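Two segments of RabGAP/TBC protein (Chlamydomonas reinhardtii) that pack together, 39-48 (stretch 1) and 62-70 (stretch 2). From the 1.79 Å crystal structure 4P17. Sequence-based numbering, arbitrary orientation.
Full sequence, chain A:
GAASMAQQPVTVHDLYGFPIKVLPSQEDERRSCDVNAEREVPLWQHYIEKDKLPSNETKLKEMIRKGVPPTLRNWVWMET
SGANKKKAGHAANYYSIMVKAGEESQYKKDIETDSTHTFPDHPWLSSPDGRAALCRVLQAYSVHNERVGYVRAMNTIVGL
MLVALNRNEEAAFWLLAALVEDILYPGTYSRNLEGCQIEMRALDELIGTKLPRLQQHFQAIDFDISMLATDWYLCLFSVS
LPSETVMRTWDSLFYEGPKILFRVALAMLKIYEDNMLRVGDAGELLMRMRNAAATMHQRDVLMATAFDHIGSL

Stretch 1 (39-48) REVPLWQHYI
Stretch 2, residues 62-70: EMIRKGVPP

Residues 39-48 form a helix that runs on beyond both ends, kinked where Pro42 N and Leu43 N lack a bond to the preceding turn; Trp44 N to Glu40 O (3.2 Å) and Ile48 N to Trp44 O (3.0 Å) mark its α-helical register. Stretch 2 starts helical at Glu62, and Gly67 (phi/psi 113/127) leads into the extended Val68 and Pro69. The CA-to-CB bond of Glu40 points toward stretch 2 (chi1 and chi2 m), and Lys66 CD lies 4.3 Å from Glu40 OE1; CE and NZ of the lysine are not modelled. Leu43 (m, p) touches the tip of Met63 (m, t, p), CB to CE 4.2 Å. Trp44 (chi1 -76°, chi2 99°) is the centre of the contact, its indole clamped between two CH-pi contacts on opposite faces: Pro69 CD stands 3.3 Å from the centroid of the Trp44 five-membered ring, 3° off the normal, and Met63 CE 3.8 Å from that centroid, 14° off. Ile64 CG1 meets the ring edge, 4.2 Å from Trp44 CH2. No direct hydrogen bond crosses between the stretches among the modelled atoms; instead one water accepts from Trp44 NE1 (2.9 Å) and donates to Met63 O (2.6 Å) and Gly67 O (2.8 Å), linking the indole to two backbone carbonyls of stretch 2. One helical turn after Leu43, Tyr47 (chi1 -74°, chi2 -69°) brings CD2 to 4.0 Å from Met63 CE.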

# COMPACT_ATOMS: atom_id res chain seq x y z
N ARG A 39 -19.73 -6.05 10.03
CA ARG A 39 -20.67 -6.93 9.33
C ARG A 39 -20.00 -8.14 8.72
O ARG A 39 -20.65 -9.19 8.63
CB ARG A 39 -21.40 -6.18 8.19
CG ARG A 39 -22.15 -4.95 8.62
CD ARG A 39 -23.05 -5.21 9.80
NE ARG A 39 -23.83 -4.03 10.15
CZ ARG A 39 -23.50 -3.15 11.09
NH1 ARG A 39 -22.38 -3.29 11.82
NH2 ARG A 39 -24.30 -2.11 11.31
N GLU A 40 -18.74 -8.00 8.31
CA GLU A 40 -18.02 -9.08 7.63
C GLU A 40 -17.39 -10.05 8.60
O GLU A 40 -16.98 -11.12 8.21
CB GLU A 40 -16.93 -8.52 6.70
CG GLU A 40 -17.39 -7.44 5.70
CD GLU A 40 -18.71 -7.76 5.01
OE1 GLU A 40 -18.92 -8.93 4.64
OE2 GLU A 40 -19.53 -6.83 4.83
N VAL A 41 -17.34 -9.68 9.88
CA VAL A 41 -16.58 -10.45 10.85
C VAL A 41 -17.01 -11.92 10.94
O VAL A 41 -16.16 -12.81 10.98
CB VAL A 41 -16.67 -9.79 12.23
CG1 VAL A 41 -16.29 -10.75 13.34
CG2 VAL A 41 -15.79 -8.54 12.27
N PRO A 42 -18.33 -12.19 10.98
CA PRO A 42 -18.67 -13.62 11.11
C PRO A 42 -18.27 -14.49 9.91
O PRO A 42 -18.00 -15.69 10.07
CB PRO A 42 -20.20 -13.59 11.29
CG PRO A 42 -20.49 -12.23 11.84
CD PRO A 42 -19.48 -11.31 11.20
N LEU A 43 -18.27 -13.88 8.73
CA LEU A 43 -17.87 -14.54 7.49
C LEU A 43 -16.38 -14.90 7.54
O LEU A 43 -15.98 -16.04 7.27
CB LEU A 43 -18.17 -13.64 6.30
CG LEU A 43 -19.63 -13.46 5.90
CD1 LEU A 43 -20.52 -13.13 7.06
CD2 LEU A 43 -19.72 -12.37 4.86
N TRP A 44 -15.55 -13.91 7.85
CA TRP A 44 -14.11 -14.15 8.04
C TRP A 44 -13.82 -15.08 9.22
O TRP A 44 -12.92 -15.91 9.15
CB TRP A 44 -13.36 -12.83 8.26
CG TRP A 44 -13.20 -12.08 6.99
CD1 TRP A 44 -13.97 -11.05 6.56
CD2 TRP A 44 -12.25 -12.34 5.97
NE1 TRP A 44 -13.53 -10.62 5.33
CE2 TRP A 44 -12.48 -11.40 4.93
CE3 TRP A 44 -11.21 -13.26 5.82
CZ2 TRP A 44 -11.72 -11.35 3.78
CZ3 TRP A 44 -10.44 -13.22 4.65
CH2 TRP A 44 -10.69 -12.25 3.66
N GLN A 45 -14.56 -14.96 10.32
CA GLN A 45 -14.29 -15.86 11.45
C GLN A 45 -14.46 -17.33 11.03
O GLN A 45 -13.72 -18.20 11.48
CB GLN A 45 -15.20 -15.56 12.63
CG GLN A 45 -14.88 -16.39 13.87
CD GLN A 45 -13.63 -15.98 14.61
OE1 GLN A 45 -13.13 -16.73 15.47
NE2 GLN A 45 -13.14 -14.78 14.34
N HIS A 46 -15.43 -17.58 10.16
CA HIS A 46 -15.71 -18.94 9.71
C HIS A 46 -14.48 -19.51 9.04
O HIS A 46 -14.11 -20.67 9.24
CB HIS A 46 -16.90 -18.96 8.73
CG HIS A 46 -17.12 -20.29 8.07
ND1 HIS A 46 -17.57 -21.40 8.75
CD2 HIS A 46 -16.94 -20.69 6.78
CE1 HIS A 46 -17.63 -22.43 7.92
NE2 HIS A 46 -17.25 -22.03 6.72
N TYR A 47 -13.84 -18.68 8.24
CA TYR A 47 -12.71 -19.14 7.47
C TYR A 47 -11.44 -19.31 8.32
O TYR A 47 -10.77 -20.35 8.21
CB TYR A 47 -12.51 -18.20 6.30
CG TYR A 47 -13.60 -18.46 5.27
CD1 TYR A 47 -13.59 -19.65 4.54
CD2 TYR A 47 -14.61 -17.56 5.02
CE1 TYR A 47 -14.57 -19.92 3.61
CE2 TYR A 47 -15.60 -17.83 4.09
CZ TYR A 47 -15.57 -19.01 3.39
OH TYR A 47 -16.53 -19.31 2.44
N ILE A 48 -11.11 -18.35 9.19
CA ILE A 48 -9.88 -18.53 9.97
C ILE A 48 -10.07 -19.71 10.92
O ILE A 48 -9.11 -20.42 11.24
CB ILE A 48 -9.48 -17.25 10.75
CG1 ILE A 48 -8.21 -17.46 11.55
CG2 ILE A 48 -10.58 -16.83 11.71
CD1 ILE A 48 -7.03 -17.87 10.76
N GLU A 62 -14.37 -10.95 -3.91
CA GLU A 62 -15.40 -10.06 -3.34
C GLU A 62 -15.13 -9.70 -1.87
O GLU A 62 -15.23 -8.54 -1.48
CB GLU A 62 -16.80 -10.70 -3.43
CG GLU A 62 -17.41 -10.79 -4.84
CD GLU A 62 -18.74 -11.56 -4.89
OE1 GLU A 62 -19.25 -12.02 -3.84
OE2 GLU A 62 -19.28 -11.70 -6.01
N MET A 63 -14.83 -10.70 -1.05
CA MET A 63 -14.53 -10.47 0.36
C MET A 63 -13.33 -9.55 0.55
O MET A 63 -13.38 -8.62 1.36
CB MET A 63 -14.27 -11.80 1.07
CG MET A 63 -15.50 -12.69 1.18
SD MET A 63 -15.10 -14.31 1.90
CE MET A 63 -14.88 -13.87 3.63
N ILE A 64 -12.28 -9.79 -0.24
CA ILE A 64 -11.05 -9.06 -0.10
C ILE A 64 -11.29 -7.63 -0.56
O ILE A 64 -10.78 -6.68 0.03
CB ILE A 64 -9.90 -9.75 -0.88
CG1 ILE A 64 -9.48 -11.00 -0.12
CG2 ILE A 64 -8.67 -8.81 -0.99
CD1 ILE A 64 -8.38 -11.84 -0.74
N ARG A 65 -12.11 -7.47 -1.58
CA ARG A 65 -12.46 -6.12 -2.01
C ARG A 65 -13.23 -5.33 -0.95
O ARG A 65 -13.15 -4.12 -0.97
CB ARG A 65 -13.28 -6.19 -3.30
CG ARG A 65 -12.44 -6.38 -4.54
CD ARG A 65 -13.29 -6.33 -5.81
NE ARG A 65 -12.45 -6.50 -7.00
CZ ARG A 65 -12.89 -6.39 -8.26
NH1 ARG A 65 -14.17 -6.09 -8.51
NH2 ARG A 65 -12.06 -6.58 -9.27
N LYS A 66 -13.98 -5.99 -0.07
CA LYS A 66 -14.69 -5.31 1.01
C LYS A 66 -13.81 -5.04 2.25
O LYS A 66 -14.23 -4.36 3.18
CB LYS A 66 -15.90 -6.13 1.43
CG LYS A 66 -17.05 -6.15 0.42
CD LYS A 66 -18.08 -7.22 0.78
N GLY A 67 -12.60 -5.58 2.26
CA GLY A 67 -11.69 -5.36 3.36
C GLY A 67 -11.40 -6.60 4.19
O GLY A 67 -12.29 -7.28 4.69
N VAL A 68 -10.11 -6.88 4.35
CA VAL A 68 -9.71 -7.97 5.22
C VAL A 68 -9.77 -7.42 6.66
O VAL A 68 -9.31 -6.32 6.90
CB VAL A 68 -8.29 -8.48 4.89
CG1 VAL A 68 -7.89 -9.56 5.86
CG2 VAL A 68 -8.17 -9.02 3.44
N PRO A 69 -10.31 -8.20 7.62
CA PRO A 69 -10.16 -7.73 9.00
C PRO A 69 -8.70 -7.47 9.34
O PRO A 69 -7.86 -8.32 9.04
CB PRO A 69 -10.69 -8.90 9.84
CG PRO A 69 -11.56 -9.70 8.88
CD PRO A 69 -10.97 -9.51 7.53
N PRO A 70 -8.41 -6.34 10.00
CA PRO A 70 -7.01 -6.02 10.26
C PRO A 70 -6.26 -7.18 10.91
O PRO A 70 -5.12 -7.48 10.53
CB PRO A 70 -7.09 -4.81 11.19
CG PRO A 70 -8.38 -4.10 10.72
CD PRO A 70 -9.31 -5.21 10.30
O HOH W 1 -14.63 -8.44 3.68